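Local coordinates for protein aldehyde dehydrogenase (Listeria monocytogenes, PDB 3K9D) that probably oxidises aldehyde or oxo groups, passing electrons to NAD or NADP, as expected of the aldehyde dehydrogenase family, at residues A[44-49]-A[155-160]; A[350-353]-A[357-360]. All coordinates share one frame; numbering follows the deposited sequence.

Interaction 1 of 2, residues A[44-49]-A[155-160]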
loop_
_atom_site.group_PDB
_atom_site.type_symbol
_atom_site.label_atom_id
_atom_site.label_comp_id
_atom_site.label_asym_id
_atom_site.label_seq_id
_atom_site.Cartn_x
_atom_site.Cartn_y
_atom_site.Cartn_z
ATOM N N ALA A 44 23.186 -7.534 10.644
ATOM C CA ALA A 44 23.662 -6.210 11.009
ATOM C C ALA A 44 25.151 -6.234 11.336
ATOM O O ALA A 44 25.899 -5.360 10.888
ATOM C CB ALA A 44 22.869 -5.665 12.182
ATOM N N ASP A 45 25.578 -7.227 12.080
ATOM C CA ASP A 45 26.968 -7.379 12.424
ATOM C C ASP A 45 27.820 -7.624 11.212
ATOM O O ASP A 45 28.801 -6.961 11.044
ATOM C CB ASP A 45 27.180 -8.440 13.471
ATOM C CG ASP A 45 26.725 -8.022 14.804
ATOM O OD1 ASP A 45 26.486 -6.864 15.025
ATOM O OD2 ASP A 45 26.591 -8.884 15.645
ATOM N N ALA A 46 27.431 -8.551 10.362
ATOM C CA ALA A 46 28.159 -8.834 9.117
ATOM C C ALA A 46 28.241 -7.636 8.167
ATOM O O ALA A 46 29.288 -7.401 7.564
ATOM C CB ALA A 46 27.571 -10.027 8.407
ATOM N N GLY A 47 27.142 -6.890 8.048
ATOM C CA GLY A 47 27.094 -5.669 7.249
ATOM C C GLY A 47 28.054 -4.606 7.760
ATOM O O GLY A 47 28.845 -4.054 6.985
ATOM N N TYR A 48 27.979 -4.334 9.065
ATOM C CA TYR A 48 28.874 -3.401 9.746
ATOM C C TYR A 48 30.336 -3.790 9.604
ATOM O O TYR A 48 31.154 -2.946 9.307
ATOM C CB TYR A 48 28.492 -3.253 11.229
ATOM C CG TYR A 48 29.322 -2.233 11.994
ATOM C CD1 TYR A 48 29.215 -0.865 11.726
ATOM C CD2 TYR A 48 30.211 -2.644 12.994
ATOM C CE1 TYR A 48 29.977 0.065 12.434
ATOM C CE2 TYR A 48 30.973 -1.726 13.709
ATOM C CZ TYR A 48 30.852 -0.374 13.422
ATOM O OH TYR A 48 31.612 0.528 14.126
ATOM N N GLY A 49 30.650 -5.072 9.768
ATOM C CA GLY A 49 32.038 -5.547 9.717
ATOM C C GLY A 49 32.645 -5.410 8.334
ATOM O O GLY A 49 33.828 -5.133 8.204
ATOM N N VAL A 155 25.382 -9.497 -0.632
ATOM C CA VAL A 155 24.429 -10.582 -0.464
ATOM C C VAL A 155 25.123 -11.834 0.066
ATOM O O VAL A 155 24.656 -12.423 1.037
ATOM C CB VAL A 155 23.628 -10.872 -1.768
ATOM C CG1 VAL A 155 22.861 -12.210 -1.662
ATOM C CG2 VAL A 155 22.678 -9.730 -2.054
ATOM N N ARG A 156 26.251 -12.207 -0.539
ATOM C CA ARG A 156 27.035 -13.362 -0.081
ATOM C C ARG A 156 27.411 -13.265 1.405
ATOM O O ARG A 156 27.239 -14.235 2.159
ATOM C CB ARG A 156 28.301 -13.520 -0.928
ATOM C CG ARG A 156 28.980 -14.897 -0.776
ATOM C CD ARG A 156 30.407 -14.890 -1.283
ATOM N NE ARG A 156 31.277 -13.995 -0.510
ATOM C CZ ARG A 156 31.934 -14.333 0.597
ATOM N NH1 ARG A 156 31.835 -15.566 1.091
ATOM N NH2 ARG A 156 32.699 -13.437 1.212
ATOM N N ILE A 157 27.896 -12.089 1.814
ATOM C CA ILE A 157 28.370 -11.845 3.187
ATOM C C ILE A 157 27.257 -11.906 4.241
ATOM O O ILE A 157 27.391 -12.611 5.238
ATOM C CB ILE A 157 29.175 -10.511 3.302
ATOM C CG1 ILE A 157 30.575 -10.685 2.699
ATOM C CG2 ILE A 157 29.292 -10.036 4.757
ATOM C CD1 ILE A 157 31.357 -9.382 2.563
ATOM N N ILE A 158 26.161 -11.183 4.025
ATOM C CA ILE A 158 25.112 -11.111 5.054
ATOM C C ILE A 158 24.271 -12.397 5.123
ATOM O O ILE A 158 23.697 -12.710 6.165
ATOM C CB ILE A 158 24.248 -9.812 4.935
ATOM C CG1 ILE A 158 23.375 -9.842 3.685
ATOM C CG2 ILE A 158 25.160 -8.544 4.993
ATOM C CD1 ILE A 158 22.609 -8.551 3.437
ATOM N N SER A 159 24.262 -13.136 4.007
ATOM C CA SER A 159 23.545 -14.391 3.824
ATOM C C SER A 159 24.192 -15.488 4.660
ATOM O O SER A 159 23.514 -16.217 5.367
ATOM C CB SER A 159 23.592 -14.799 2.349
ATOM O OG SER A 159 22.430 -15.499 1.952
ATOM N N GLU A 160 25.516 -15.589 4.570
ATOM C CA GLU A 160 26.277 -16.554 5.333
ATOM C C GLU A 160 26.166 -16.338 6.843
ATOM O O GLU A 160 26.069 -17.309 7.584
ATOM C CB GLU A 160 27.739 -16.567 4.882
ATOM C CG GLU A 160 27.959 -17.250 3.536
ATOM C CD GLU A 160 29.371 -17.049 2.983
ATOM O OE1 GLU A 160 29.565 -17.304 1.773
ATOM O OE2 GLU A 160 30.280 -16.639 3.749
#

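Interaction 2 of 2, residues A[350-353]-A[357-360]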
loop_
_atom_site.group_PDB
_atom_site.type_symbol
_atom_site.label_atom_id
_atom_site.label_comp_id
_atom_site.label_asym_id
_atom_site.label_seq_id
_atom_site.Cartn_x
_atom_site.Cartn_y
_atom_site.Cartn_z
ATOM N N TYR A 350 17.820 30.254 -6.321
ATOM C CA TYR A 350 16.690 31.148 -6.625
ATOM C C TYR A 350 16.566 32.267 -5.601
ATOM O O TYR A 350 16.833 32.068 -4.409
ATOM C CB TYR A 350 15.364 30.394 -6.605
ATOM C CG TYR A 350 15.150 29.328 -7.655
ATOM C CD1 TYR A 350 14.538 29.635 -8.875
ATOM C CD2 TYR A 350 15.509 28.003 -7.409
ATOM C CE1 TYR A 350 14.295 28.645 -9.829
ATOM C CE2 TYR A 350 15.304 27.007 -8.374
ATOM C CZ TYR A 350 14.686 27.333 -9.572
ATOM O OH TYR A 350 14.460 26.358 -10.515
ATOM N N THR A 351 16.106 33.422 -6.064
ATOM C CA THR A 351 15.800 34.557 -5.197
ATOM C C THR A 351 14.307 34.908 -5.271
ATOM O O THR A 351 13.751 35.125 -6.350
ATOM C CB THR A 351 16.661 35.782 -5.546
ATOM O OG1 THR A 351 18.043 35.387 -5.619
ATOM C CG2 THR A 351 16.496 36.891 -4.492
ATOM N N ALA A 352 13.675 34.910 -4.104
ATOM C CA ALA A 352 12.272 35.287 -3.908
ATOM C C ALA A 352 12.243 36.529 -3.018
ATOM O O ALA A 352 13.267 36.863 -2.418
ATOM C CB ALA A 352 11.532 34.142 -3.248
ATOM N N GLU A 353 11.100 37.215 -2.926
ATOM C CA GLU A 353 11.026 38.437 -2.119
ATOM C C GLU A 353 10.591 38.139 -0.689
ATOM O O GLU A 353 11.122 38.719 0.254
ATOM C CB GLU A 353 10.113 39.515 -2.733
ATOM C CG GLU A 353 10.319 39.844 -4.213
ATOM C CD GLU A 353 11.771 40.031 -4.603
ATOM O OE1 GLU A 353 12.471 40.839 -3.953
ATOM O OE2 GLU A 353 12.204 39.367 -5.574
ATOM N N GLU A 357 6.392 33.892 -1.355
ATOM C CA GLU A 357 6.884 33.682 -2.725
ATOM C C GLU A 357 7.788 32.458 -2.799
ATOM O O GLU A 357 7.742 31.706 -3.762
ATOM C CB GLU A 357 7.608 34.921 -3.258
ATOM C CG GLU A 357 7.730 34.908 -4.791
ATOM C CD GLU A 357 8.691 35.945 -5.345
ATOM O OE1 GLU A 357 8.953 35.909 -6.561
ATOM O OE2 GLU A 357 9.181 36.792 -4.581
ATOM N N ALA A 358 8.571 32.253 -1.744
ATOM C CA ALA A 358 9.459 31.117 -1.614
ATOM C C ALA A 358 8.676 29.790 -1.578
ATOM O O ALA A 358 9.065 28.806 -2.223
ATOM C CB ALA A 358 10.281 31.275 -0.384
ATOM N N CYS A 359 7.582 29.795 -0.814
ATOM C CA CYS A 359 6.589 28.722 -0.796
ATOM C C CYS A 359 6.010 28.424 -2.192
ATOM O O CYS A 359 6.031 27.279 -2.625
ATOM C CB CYS A 359 5.471 29.088 0.178
ATOM S SG CYS A 359 3.890 28.229 -0.061
ATOM N N GLU A 360 5.501 29.456 -2.870
ATOM C CA GLU A 360 4.882 29.336 -4.191
ATOM C C GLU A 360 5.869 28.817 -5.219
ATOM O O GLU A 360 5.536 27.963 -6.065
ATOM C CB GLU A 360 4.338 30.701 -4.656
ATOM C CG GLU A 360 3.100 31.201 -3.881
ATOM C CD GLU A 360 1.847 30.372 -4.136
ATOM O OE1 GLU A 360 1.618 29.934 -5.288
ATOM O OE2 GLU A 360 1.078 30.160 -3.178
#

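Interaction 1 of 2, residues A[44-49]-A[155-160]
Ala46 and Ile157 meet where helices 33-49 and 148-164 pass one another, and the gamma-methyl of the isoleucine does the touching. Ile157 CG2 lies 3.8 Å from Ala46 O and 4.0 Å from Ala46 CB, resting on both the carbonyl and the methyl of a single residue. The first torsion of Ile157 explains this: CG2 stands opposite its own backbone N, while CG1 swings beside that N.

Ile158, the next residue, adds a second methyl. Its CG2 comes 4.0 Å from Gly47 N, and Ala46 CB in turn lies 4.3 Å from Ile158 CA. With chi1 at 69°, CG1 is tucked between the backbone N and carbonyl carbon, so the longer branch leads away and the short methyl faces Gly47. The absence of a side chain on Gly47 puts bare backbone against this methyl.

The helix segments run in roughly opposite directions, at 143°, and their axes approach to 8.5 Å, a close spacing consistent with alanine and glycine on one face. Further out, Ile158 packs on Val125 and Thr129 of helix 121-134, while Ala44 reaches Leu130 of that same helix, which therefore touches both partners. Helix 148-164 connects the parallel neighbouring strands 138-143 and 172-174 as a beta-alpha-beta unit, and the contact packs the N-terminal helix 33-49 on this connection.

No hydrogen bond or salt bridge crosses between the two segments; the contact is apolar, consistent with cohesion from close packing of methyls and backbone rather than from charge.

Interaction 2 of 2, residues A[350-353]-A[357-360]
The torsions of Glu357 carry its carboxylate back to the end of strand 346-352: CG lies opposite the backbone N (chi1 -162°), and the chain beyond it stays extended, so that OE2 arrives at the backbone N of Glu353. Glu353 itself is folded, with CG beside its own N and a bend at chi2, which keeps its side chain next to that of Glu357, the two pointing the same way.

The amide of Glu353 donates to Glu357 OE2 over a short 2.6 Å, with an N-H...O angle of 158°. The donor stands above the carboxylate plane. OE2 also lies against the aliphatic part of the neighbouring glutamate, 3.3 Å from Glu353 CG. The two carboxylates are tilted 40° apart, and Glu353 OE2 and Glu357 OE2 approach to 4.1 Å; any cost of that proximity is probably eased by Arg261, which forms a salt bridge with Glu353 OE1.

Beneath this polar layer the contact is apolar. Ala352 CB points at the helix and lies 4.2 Å from Ala358 CB, and it also comes 3.8 Å from Ala358 N. Ala358 continues inward onto Val258 of strand 256-260, the neighbour that shares backbone hydrogen bonds with Ala352. At the helix start, Thr354 OG1 bonds to Glu357 N and thus helps to position the residue whose side chain reaches back.

The result closes the tight turn of a beta-alpha-beta crossover, in which helix 355-368 leads on to parallel strand 374-378. A carboxylate satisfies a backbone N-H just past the strand end, while paired methyls seat the first helical turn against the sheet.

Interaction 1 and interaction 2 lie on opposite sides of the chain's centre, their own centres about 46 Å apart, and share no helix or strand. Each is partly buried, but they join their elements differently. The 44-49/155-160 contact brings together two helices more than a hundred residues apart in sequence, whereas 350-353/357-360 joins a strand to the helix that follows it at once. Alanine methyls take part in both, consistent with close approach. Methyl groups and backbone suffice between the helices, while the strand-to-helix turn, with an exposed glutamate at its outer edge, adds a side-chain-to-backbone hydrogen bond and neighbouring negative charges.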